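Local coordinates for thioredoxin-like fold domain-containing protein (Enterococcus faecalis, PDB 1Z6M), which is of unknown function but has a thioredoxin-like fold with a CxxC pattern, consistent with a DsbA-like thiol-disulfide oxidoreductase, at residues A[41-46]-A[100-105]; A[12-17]-A[139-144]. All blocks are in the same frame, centred on the assembly; numbering follows the deposited sequence. Where two conformers were deposited one is given.

Contact 1. Residues A[41-46]-A[100-105]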
loop_
_atom_site.group_PDB
_atom_site.type_symbol
_atom_site.label_atom_id
_atom_site.label_comp_id
_atom_site.label_asym_id
_atom_site.label_seq_id
_atom_site.Cartn_x
_atom_site.Cartn_y
_atom_site.Cartn_z
ATOM N N TYR A 41 4.949 -9.511 -3.328
ATOM C CA TYR A 41 3.569 -9.714 -3.756
ATOM C C TYR A 41 2.913 -8.340 -3.916
ATOM O O TYR A 41 2.160 -8.110 -4.856
ATOM C CB TYR A 41 2.803 -10.587 -2.757
ATOM C CG TYR A 41 3.382 -11.965 -2.544
ATOM C CD1 TYR A 41 4.513 -12.151 -1.752
ATOM C CD2 TYR A 41 2.783 -13.089 -3.112
ATOM C CE1 TYR A 41 5.036 -13.417 -1.532
ATOM C CE2 TYR A 41 3.305 -14.360 -2.906
ATOM C CZ TYR A 41 4.431 -14.514 -2.112
ATOM O OH TYR A 41 4.962 -15.754 -1.873
ATOM N N CYS A 42 3.230 -7.421 -3.007
ATOM C CA CYS A 42 2.796 -6.027 -3.133
ATOM C C CYS A 42 3.421 -5.382 -4.366
ATOM O O CYS A 42 2.754 -4.623 -5.064
ATOM C CB CYS A 42 3.139 -5.218 -1.892
ATOM S SG CYS A 42 2.216 -5.731 -0.446
ATOM N N ARG A 43 4.689 -5.697 -4.645
ATOM C CA ARG A 43 5.338 -5.216 -5.871
ATOM C C ARG A 43 4.565 -5.660 -7.116
ATOM O O ARG A 43 4.334 -4.859 -8.031
ATOM C CB ARG A 43 6.806 -5.660 -5.955
ATOM C CG ARG A 43 7.536 -5.198 -7.220
ATOM C CD ARG A 43 9.004 -5.653 -7.247
ATOM N NE ARG A 43 9.102 -7.113 -7.244
ATOM C CZ ARG A 43 10.223 -7.810 -7.087
ATOM N NH1 ARG A 43 11.388 -7.204 -6.951
ATOM N NH2 ARG A 43 10.157 -9.132 -7.081
ATOM N N LYS A 44 4.167 -6.931 -7.153
ATOM C CA LYS A 44 3.391 -7.488 -8.259
ATOM C C LYS A 44 2.057 -6.758 -8.395
ATOM O O LYS A 44 1.658 -6.368 -9.495
ATOM C CB LYS A 44 3.172 -8.990 -8.049
ATOM C CG LYS A 44 2.352 -9.683 -9.133
ATOM C CD LYS A 44 3.120 -9.821 -10.439
ATOM C CE LYS A 44 2.251 -10.339 -11.581
ATOM N NZ LYS A 44 1.750 -11.722 -11.364
ATOM N N TRP A 45 1.349 -6.589 -7.276
ATOM C CA TRP A 45 0.096 -5.824 -7.279
ATOM C C TRP A 45 0.310 -4.436 -7.888
ATOM O O TRP A 45 -0.443 -4.009 -8.769
ATOM C CB TRP A 45 -0.483 -5.712 -5.854
ATOM C CG TRP A 45 -1.423 -4.542 -5.671
ATOM C CD1 TRP A 45 -1.190 -3.421 -4.911
ATOM C CD2 TRP A 45 -2.695 -4.334 -6.313
ATOM N NE1 TRP A 45 -2.254 -2.554 -5.011
ATOM C CE2 TRP A 45 -3.183 -3.084 -5.870
ATOM C CE3 TRP A 45 -3.471 -5.086 -7.205
ATOM C CZ2 TRP A 45 -4.417 -2.570 -6.283
ATOM C CZ3 TRP A 45 -4.706 -4.570 -7.605
ATOM C CH2 TRP A 45 -5.161 -3.331 -7.144
ATOM N N PHE A 46 1.341 -3.738 -7.429
ATOM C CA PHE A 46 1.573 -2.376 -7.888
ATOM C C PHE A 46 1.885 -2.310 -9.376
ATOM O O PHE A 46 1.374 -1.440 -10.074
ATOM C CB PHE A 46 2.671 -1.700 -7.074
ATOM C CG PHE A 46 2.193 -0.542 -6.256
ATOM C CD1 PHE A 46 1.234 -0.714 -5.263
ATOM C CD2 PHE A 46 2.704 0.729 -6.481
ATOM C CE1 PHE A 46 0.802 0.376 -4.504
ATOM C CE2 PHE A 46 2.281 1.815 -5.715
ATOM C CZ PHE A 46 1.319 1.628 -4.736
ATOM N N LYS A 100 9.420 4.190 -7.010
ATOM C CA LYS A 100 10.870 4.033 -6.995
ATOM C C LYS A 100 11.312 2.985 -5.977
ATOM O O LYS A 100 12.221 2.195 -6.257
ATOM C CB LYS A 100 11.571 5.368 -6.744
ATOM C CG LYS A 100 11.767 6.216 -7.987
ATOM C CD LYS A 100 12.696 7.383 -7.692
ATOM C CE LYS A 100 12.540 8.504 -8.703
ATOM N NZ LYS A 100 11.412 9.417 -8.349
HETATM N N MSE A 101 10.673 2.982 -4.807
HETATM C CA MSE A 101 10.950 1.963 -3.787
HETATM C C MSE A 101 10.706 0.551 -4.335
HETATM O O MSE A 101 11.533 -0.345 -4.165
HETATM C CB MSE A 101 10.095 2.198 -2.527
HETATM C CG MSE A 101 10.432 3.448 -1.729
HETATM SE SE MSE A 101 9.164 3.755 -0.408
HETATM C CE MSE A 101 9.847 5.304 0.269
ATOM N N PHE A 102 9.580 0.356 -5.018
ATOM C CA PHE A 102 9.298 -0.945 -5.599
ATOM C C PHE A 102 10.294 -1.306 -6.704
ATOM O O PHE A 102 10.740 -2.457 -6.791
ATOM C CB PHE A 102 7.866 -0.993 -6.137
ATOM C CG PHE A 102 6.815 -1.286 -5.077
ATOM C CD1 PHE A 102 5.736 -0.432 -4.895
ATOM C CD2 PHE A 102 6.902 -2.418 -4.280
ATOM C CE1 PHE A 102 4.758 -0.695 -3.942
ATOM C CE2 PHE A 102 5.929 -2.698 -3.324
ATOM C CZ PHE A 102 4.855 -1.835 -3.164
ATOM N N ALA A 103 10.648 -0.337 -7.543
ATOM C CA ALA A 103 11.584 -0.621 -8.625
ATOM C C ALA A 103 12.973 -1.017 -8.114
ATOM O O ALA A 103 13.708 -1.722 -8.801
ATOM C CB ALA A 103 11.703 0.571 -9.546
ATOM N N THR A 104 13.327 -0.551 -6.917
ATOM C CA THR A 104 14.623 -0.833 -6.308
ATOM C C THR A 104 14.561 -1.864 -5.172
ATOM O O THR A 104 15.536 -2.050 -4.443
ATOM C CB THR A 104 15.268 0.467 -5.772
ATOM O OG1 THR A 104 14.398 1.088 -4.805
ATOM C CG2 THR A 104 15.578 1.448 -6.934
ATOM N N GLN A 105 13.436 -2.571 -5.062
ATOM C CA GLN A 105 13.154 -3.435 -3.915
ATOM C C GLN A 105 14.252 -4.451 -3.609
ATOM O O GLN A 105 14.557 -4.712 -2.444
ATOM C CB GLN A 105 11.810 -4.150 -4.113
ATOM C CG GLN A 105 11.295 -4.878 -2.881
ATOM C CD GLN A 105 10.004 -5.578 -3.175
ATOM O OE1 GLN A 105 9.993 -6.666 -3.754
ATOM N NE2 GLN A 105 8.894 -4.934 -2.825
#
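Gln-105 NE2, packed 3.8 Å from Arg-43 CB, is gripped by two carbonyls: it donates to Val-37 O and, weakly, to Cys-39 O, which probably sets the rotation of the amide. Arg-43 was modelled in two conformers, and what follows for its outer chain holds for the one described. The other end of the amide, OE1, sits over one face of the Arg-43 guanidinium, 3.5 Å from CZ and offset toward the rim. The two planes are 29° apart. Arg-43 has CG anti to the backbone N, and a bend at chi3 (62°) turns NE out of the extended line. Its NH1 forms a salt bridge with Asp-106 OD2, outside the segments.

Cys-39, just before helix 40-58, and Cys-42, in its first turn, fit the thioredoxin-type CxxC pattern. Helix 91-103 belongs to the helical part inserted between strands 62-68 and 152-155, as in DsbA-like proteins.

Phe-102 is the main apolar link between the two helices. Its CE1 lies over one face of the Phe-46 ring, 3.5 Å from Phe-46 CG. The rings meet obliquely, with centroids 4.8 Å apart and planes at 42°. Elsewhere on the ring, Phe-102 CE2 lies 3.5 Å from Arg-43 N. Phe-102 CZ packs 4.0 Å from Cys-42 CB. Beyond the pair, Phe-46 also packs on Ile-35 and Ile-66 of the central sheet.

Contact 2. Residues A[12-17]-A[139-144]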
loop_
_atom_site.group_PDB
_atom_site.type_symbol
_atom_site.label_atom_id
_atom_site.label_comp_id
_atom_site.label_asym_id
_atom_site.label_seq_id
_atom_site.Cartn_x
_atom_site.Cartn_y
_atom_site.Cartn_z
ATOM N N THR A 12 -15.923 -4.124 6.948
ATOM C CA THR A 12 -16.611 -2.972 7.535
ATOM C C THR A 12 -15.716 -2.190 8.504
ATOM O O THR A 12 -16.054 -1.074 8.893
ATOM C CB THR A 12 -17.926 -3.341 8.280
ATOM O OG1 THR A 12 -17.621 -4.034 9.498
ATOM C CG2 THR A 12 -18.843 -4.166 7.395
ATOM N N LYS A 13 -14.573 -2.764 8.879
ATOM C CA LYS A 13 -13.716 -2.177 9.913
ATOM C C LYS A 13 -12.560 -1.372 9.338
ATOM O O LYS A 13 -11.753 -0.815 10.080
ATOM C CB LYS A 13 -13.172 -3.241 10.878
ATOM C CG LYS A 13 -14.224 -4.075 11.560
ATOM C CD LYS A 13 -15.071 -3.269 12.514
ATOM C CE LYS A 13 -16.140 -4.140 13.189
ATOM N NZ LYS A 13 -15.591 -5.047 14.238
ATOM N N VAL A 14 -12.468 -1.321 8.020
ATOM C CA VAL A 14 -11.481 -0.462 7.377
ATOM C C VAL A 14 -12.110 0.903 7.126
ATOM O O VAL A 14 -13.341 1.038 7.146
ATOM C CB VAL A 14 -10.917 -1.091 6.074
ATOM C CG1 VAL A 14 -10.243 -2.435 6.382
ATOM C CG2 VAL A 14 -12.003 -1.269 5.016
ATOM N N ASN A 15 -11.279 1.912 6.896
ATOM C CA ASN A 15 -11.783 3.248 6.616
ATOM C C ASN A 15 -11.035 3.883 5.453
ATOM O O ASN A 15 -9.977 3.398 5.035
ATOM C CB ASN A 15 -11.715 4.128 7.877
ATOM C CG ASN A 15 -10.280 4.384 8.331
ATOM O OD1 ASN A 15 -9.511 5.067 7.649
ATOM N ND2 ASN A 15 -9.909 3.819 9.479
ATOM N N THR A 16 -11.596 4.967 4.937
ATOM C CA THR A 16 -10.998 5.701 3.831
ATOM C C THR A 16 -10.312 6.977 4.310
ATOM O O THR A 16 -10.081 7.891 3.518
ATOM C CB THR A 16 -12.055 6.048 2.774
ATOM O OG1 THR A 16 -13.072 6.860 3.376
ATOM C CG2 THR A 16 -12.684 4.774 2.239
ATOM N N GLU A 17 -9.962 7.024 5.592
ATOM C CA GLU A 17 -9.347 8.210 6.187
ATOM C C GLU A 17 -7.836 8.101 6.350
ATOM O O GLU A 17 -7.099 8.981 5.903
ATOM C CB GLU A 17 -9.999 8.518 7.534
ATOM C CG GLU A 17 -11.446 8.946 7.427
ATOM C CD GLU A 17 -11.626 10.265 6.694
ATOM O OE1 GLU A 17 -10.846 11.211 6.955
ATOM O OE2 GLU A 17 -12.560 10.356 5.861
ATOM N N ILE A 139 -1.749 -0.229 11.722
ATOM C CA ILE A 139 -1.673 -1.518 12.407
ATOM C C ILE A 139 -2.986 -1.828 13.154
ATOM O O ILE A 139 -3.507 -2.947 13.080
ATOM C CB ILE A 139 -0.481 -1.556 13.372
ATOM C CG1 ILE A 139 0.829 -1.535 12.582
ATOM C CG2 ILE A 139 -0.560 -2.772 14.305
ATOM C CD1 ILE A 139 2.039 -1.207 13.416
ATOM N N ALA A 140 -3.525 -0.827 13.852
ATOM C CA ALA A 140 -4.772 -0.985 14.605
ATOM C C ALA A 140 -5.955 -1.275 13.688
ATOM O O ALA A 140 -6.803 -2.095 14.010
ATOM C CB ALA A 140 -5.038 0.261 15.441
ATOM N N GLU A 141 -5.998 -0.612 12.534
ATOM C CA GLU A 141 -7.068 -0.815 11.556
ATOM C C GLU A 141 -6.992 -2.219 10.959
ATOM O O GLU A 141 -8.000 -2.919 10.873
ATOM C CB GLU A 141 -6.983 0.254 10.468
ATOM C CG GLU A 141 -8.087 0.191 9.448
ATOM C CD GLU A 141 -7.931 1.193 8.317
ATOM O OE1 GLU A 141 -7.128 2.152 8.442
ATOM O OE2 GLU A 141 -8.648 1.043 7.305
ATOM N N ALA A 142 -5.795 -2.637 10.557
ATOM C CA ALA A 142 -5.607 -3.998 10.053
ATOM C C ALA A 142 -6.068 -4.999 11.108
ATOM O O ALA A 142 -6.741 -5.992 10.803
ATOM C CB ALA A 142 -4.153 -4.234 9.671
ATOM N N ASN A 143 -5.730 -4.732 12.367
ATOM C CA ASN A 143 -6.135 -5.635 13.426
ATOM C C ASN A 143 -7.652 -5.703 13.581
ATOM O O ASN A 143 -8.227 -6.784 13.711
ATOM C CB ASN A 143 -5.490 -5.243 14.752
ATOM C CG ASN A 143 -5.873 -6.185 15.856
ATOM O OD1 ASN A 143 -5.482 -7.347 15.844
ATOM N ND2 ASN A 143 -6.659 -5.699 16.805
ATOM N N ALA A 144 -8.301 -4.547 13.558
ATOM C CA ALA A 144 -9.762 -4.472 13.664
ATOM C C ALA A 144 -10.447 -5.258 12.561
ATOM O O ALA A 144 -11.476 -5.891 12.781
ATOM C CB ALA A 144 -10.237 -3.011 13.648
HETATM O O HOH W 1 -12.950 -5.786 15.035
HETATM O O HOH W 2 -7.172 3.896 10.563
#
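The loop before strand 20-22 packs against helix 132-145 of the thioredoxin-like fold, with Glu-141 of the helix reaching Val-14 and Asn-15. Glu-141 has CG anti to the backbone N (chi1 -177°), and the chain stays extended beyond CG. Its OE2 accepts a hydrogen bond from Asn-15 N at 2.8 Å. The bond is nearly straight (162°), but the N-H comes from above the carboxylate plane. The Val-14 and Glu-141 side chains cross at about a right angle, with Val-14 CB 3.3 Å from Glu-141 OE2.

The Asn-15 amide is stacked on the Glu-141 carboxylate, with the planes 29° apart. A water joins the two groups. It accepts from Asn-15 ND2 at 2.9 Å and donates to Glu-141 OE1 at 2.7 Å. Lys-67 NZ adds a salt bridge to OE1 and a hydrogen bond to Asn-15 O. This nearby positive charge probably helps to keep the largely buried carboxylate ionised.

At the more exposed end, Lys-13 CB meets Ala-144 CB at 4.0 Å, and Lys-13 CG rests 3.5 Å from Ala-144 O. The Lys-13 chain then leads away from the helix. A second water accepts from its NZ and donates to Ala-144 O.

Asn-15 OD1 accepts from Glu-17 N at 2.9 Å and also from Thr-18 N. The bond to Glu-17 N, two residues on, is that of an Asx turn, which bends the chain just before strand 20-22.

Contacts 1 and 2 lie on opposite sides of the chain's centre, with their own centres 23 Å apart. They do not touch; their nearest atoms are about 12 Å apart. Strand 29-35 of the central sheet runs between them. Contact 1 packs on it through Glu-33 and Ile-35, contact 2 through Ile-32 and Phe-34, as expected for opposite faces of one strand. Along the chain, contact 1 is nested inside the loop closed by contact 2. Contact 1 holds Cys-42 of the CxxC pattern, the probable redox site; Cys-39 lies just before its 41-46 segment. Contact 2 instead joins the N-terminal region to a helix on the far face.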